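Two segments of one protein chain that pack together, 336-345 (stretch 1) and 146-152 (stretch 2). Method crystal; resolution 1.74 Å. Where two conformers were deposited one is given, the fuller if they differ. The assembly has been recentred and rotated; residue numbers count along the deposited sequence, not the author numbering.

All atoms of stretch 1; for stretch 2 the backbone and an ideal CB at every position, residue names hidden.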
# COMPACT_ATOMS: atom_id res chain seq x y z
N VAL A 336 0.26 3.03 17.76
CA VAL A 336 -0.33 2.28 18.86
C VAL A 336 -1.81 1.97 18.53
O VAL A 336 -2.25 0.82 18.71
CB VAL A 336 -0.13 3.06 20.20
CG1 VAL A 336 -0.82 2.33 21.36
CG2 VAL A 336 1.37 3.23 20.49
N ASN A 337 -2.53 2.94 17.95
CA ASN A 337 -3.98 2.79 17.69
C ASN A 337 -4.29 1.55 16.85
O ASN A 337 -5.05 0.71 17.28
CB ASN A 337 -4.56 4.02 17.00
CG ASN A 337 -4.09 5.32 17.62
OD1 ASN A 337 -2.93 5.69 17.52
ND2 ASN A 337 -4.99 6.06 18.25
N GLU A 338 -3.65 1.42 15.70
CA GLU A 338 -3.92 0.29 14.83
C GLU A 338 -3.31 -1.00 15.39
O GLU A 338 -3.94 -2.06 15.26
CB GLU A 338 -3.42 0.57 13.44
CG GLU A 338 -4.03 -0.45 12.47
CD GLU A 338 -3.83 -0.11 11.00
OE1 GLU A 338 -2.74 0.38 10.63
OE2 GLU A 338 -4.76 -0.40 10.21
N ASN A 339 -2.08 -0.93 16.00
CA ASN A 339 -1.51 -2.13 16.63
C ASN A 339 -2.48 -2.69 17.70
O ASN A 339 -2.60 -3.91 17.80
CB ASN A 339 -0.17 -1.83 17.29
CG ASN A 339 0.96 -2.09 16.33
OD1 ASN A 339 1.32 -3.22 16.06
ND2 ASN A 339 1.43 -1.03 15.67
N LEU A 340 -3.15 -1.81 18.50
CA LEU A 340 -4.12 -2.28 19.52
C LEU A 340 -5.25 -3.09 18.86
O LEU A 340 -5.60 -4.16 19.38
CB LEU A 340 -4.76 -1.11 20.29
CG LEU A 340 -3.82 -0.41 21.28
CD1 LEU A 340 -4.47 0.92 21.76
CD2 LEU A 340 -3.53 -1.32 22.47
N SER A 341 -5.77 -2.60 17.72
CA SER A 341 -6.87 -3.29 16.99
C SER A 341 -6.41 -4.67 16.50
O SER A 341 -7.20 -5.62 16.53
CB SER A 341 -7.37 -2.43 15.82
OG SER A 341 -6.53 -2.37 14.68
N VAL A 342 -5.12 -4.78 16.11
CA VAL A 342 -4.58 -6.05 15.60
C VAL A 342 -4.35 -6.99 16.80
O VAL A 342 -4.65 -8.16 16.70
CB VAL A 342 -3.33 -5.80 14.73
CG1 VAL A 342 -2.65 -7.13 14.33
CG2 VAL A 342 -3.71 -5.03 13.44
N LEU A 343 -3.79 -6.49 17.93
CA LEU A 343 -3.66 -7.36 19.13
C LEU A 343 -5.03 -7.93 19.52
O LEU A 343 -5.15 -9.10 19.91
CB LEU A 343 -3.09 -6.55 20.33
CG LEU A 343 -1.63 -6.13 20.18
CD1 LEU A 343 -1.24 -5.17 21.33
CD2 LEU A 343 -0.70 -7.38 20.15
N LEU A 344 -6.04 -7.06 19.53
CA LEU A 344 -7.40 -7.51 19.92
C LEU A 344 -7.99 -8.51 18.91
O LEU A 344 -8.55 -9.52 19.34
CB LEU A 344 -8.34 -6.30 20.10
CG LEU A 344 -8.03 -5.42 21.33
CD1 LEU A 344 -8.70 -4.04 21.15
CD2 LEU A 344 -8.47 -6.12 22.63
N MET A 345 -7.75 -8.33 17.63
CA MET A 345 -8.23 -9.32 16.64
C MET A 345 -7.51 -10.67 16.81
O MET A 345 -8.15 -11.70 16.79
CB MET A 345 -8.03 -8.84 15.19
CG MET A 345 -9.05 -7.76 14.76
SD MET A 345 -8.99 -7.47 12.98
CE MET A 345 -7.31 -6.75 12.82
N UNK A 146 -11.98 3.81 27.49
CA UNK A 146 -11.03 4.82 27.04
C UNK A 146 -10.13 4.23 25.96
O UNK A 146 -9.91 4.87 24.93
CB UNK A 146 -10.20 5.34 28.21
N UNK A 147 -9.60 3.03 26.20
CA UNK A 147 -8.74 2.38 25.21
C UNK A 147 -9.50 2.16 23.87
O UNK A 147 -8.99 2.54 22.81
CB UNK A 147 -8.23 1.05 25.76
N UNK A 148 -10.74 1.60 23.91
CA UNK A 148 -11.48 1.36 22.66
C UNK A 148 -11.81 2.71 21.96
O UNK A 148 -11.82 2.75 20.71
CB UNK A 148 -12.76 0.58 22.95
N UNK A 149 -11.94 3.84 22.72
CA UNK A 149 -12.16 5.17 22.13
C UNK A 149 -10.94 5.64 21.31
O UNK A 149 -11.08 6.61 20.55
CB UNK A 149 -12.47 6.19 23.23
N UNK A 150 -9.73 4.99 21.49
CA UNK A 150 -8.53 5.38 20.72
C UNK A 150 -8.46 4.65 19.39
O UNK A 150 -7.58 4.95 18.58
CB UNK A 150 -7.26 5.10 21.53
N UNK A 151 -9.33 3.62 19.21
CA UNK A 151 -9.24 2.74 18.05
C UNK A 151 -10.30 2.96 16.99
O UNK A 151 -11.49 3.02 17.29
CB UNK A 151 -9.31 1.28 18.52
N UNK A 152 -9.85 3.01 15.72
CA UNK A 152 -10.74 3.04 14.57
C UNK A 152 -11.10 1.59 14.18
O UNK A 152 -10.22 0.86 13.75
CB UNK A 152 -10.09 3.78 13.40

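Stretch 1 is helical throughout and turns Asn-337, Leu-340, Ser-341 and Leu-344 to its neighbour, so the side chains of stretch 2 are judged against that strip.

Position 146, with phi/psi of -67/-48, is helical, and its ideal CB has no atom of stretch 1 within 5.5 Å. Stretch 1 sets no preference there; the residue is Met-146.

At position 147 the backbone is again helical (-59/-49) and CA-to-CB points sideways. The ideal CB lies 5.5 Å from Leu-340 CD1, too far for a short side chain to touch. A longer apolar one, leucine, isoleucine or methionine, could close the gap. The deposited residue is Leu-147; with chi1 at t its end comes nearer, and its CD2 lies 4.0 Å from Leu-340 CD1.

Position 148 points sideways, with no atom of stretch 1 within 5.5 Å of its ideal CB, so many residues would do. It is Val-148, which opens a type I turn and whose O accepts from the N of position 151 at 3.0 Å.

Position 149 is out of reach and equally unconstrained by stretch 1. Ser-149 uses its hydroxyl locally: OG donates to Met-146 O at 2.7 Å, tying the side chain back to the preceding helical turn.

Position 150 directs CA-to-CB toward stretch 1. Its ideal CB is 4.1 Å from Asn-337 ND2 and 5.0 Å from Leu-340 CD1, which favours a compact side chain such as alanine, serine, cysteine or valine. The backbone makes the polar contact whatever the side chain: Asn-337 ND2 donates to the O of this residue at 2.8 Å, with a nearly straight angle of 172°. The residue is Cys-150, chi1 m, its SG 3.5 Å from Met-146 O.

Position 151 has an extended backbone (-106/133) and the closest CA approach, 5.3 Å to the CA of Asn-337. Although CA-to-CB points sideways, the ideal CB is 4.5 Å from Asn-337 O, 5.0 Å from Ser-341 CB and 5.4 Å from Leu-340 CB. Leucine, isoleucine, valine or methionine would suit this mostly apolar surface, the longer ones reaching further along it. Ile-151 has the largest covered area of either stretch. Ile-151 CD1 lies 3.8 Å from both Leu-340 CB and Leu-344 CD1, while Ile-151 CG2 approaches Ser-341 CB at 3.7 Å.

Position 152 points sideways, with no atom of stretch 1 within 5.5 Å of its ideal CB, so its side chain is free of this contact. In Asp-152 the backbone makes the link: one water donates to Asp-152 O at 2.8 Å and to Ser-341 OG at 3.0 Å.

Stretch 2 (146-152) MLVSCID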
# COMPACT_ATOMS: atom_id res chain seq x y z
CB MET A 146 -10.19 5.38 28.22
CG MET A 146 -9.03 6.32 27.79
SD MET A 146 -9.71 7.81 27.04
CE MET A 146 -8.27 8.55 26.40
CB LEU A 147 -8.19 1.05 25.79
CG LEU A 147 -7.02 0.47 24.96
CD1 LEU A 147 -5.99 -0.17 25.82
CD2 LEU A 147 -7.51 -0.49 23.86
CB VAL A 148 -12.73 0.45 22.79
CG1 VAL A 148 -12.33 -0.94 23.29
CG2 VAL A 148 -13.79 1.07 23.67
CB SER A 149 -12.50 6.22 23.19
OG SER A 149 -11.36 6.80 23.81
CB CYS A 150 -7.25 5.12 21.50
SG CYS A 150 -7.14 5.96 23.08
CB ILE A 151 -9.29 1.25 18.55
CG1 ILE A 151 -8.12 0.90 19.52
CG2 ILE A 151 -9.35 0.29 17.35
CD1 ILE A 151 -8.46 -0.35 20.36
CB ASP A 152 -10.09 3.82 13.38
CG ASP A 152 -11.08 4.22 12.29
OD1 ASP A 152 -12.23 3.68 12.27
OD2 ASP A 152 -10.72 5.07 11.48
O HOH W 1 -7.45 0.39 13.99
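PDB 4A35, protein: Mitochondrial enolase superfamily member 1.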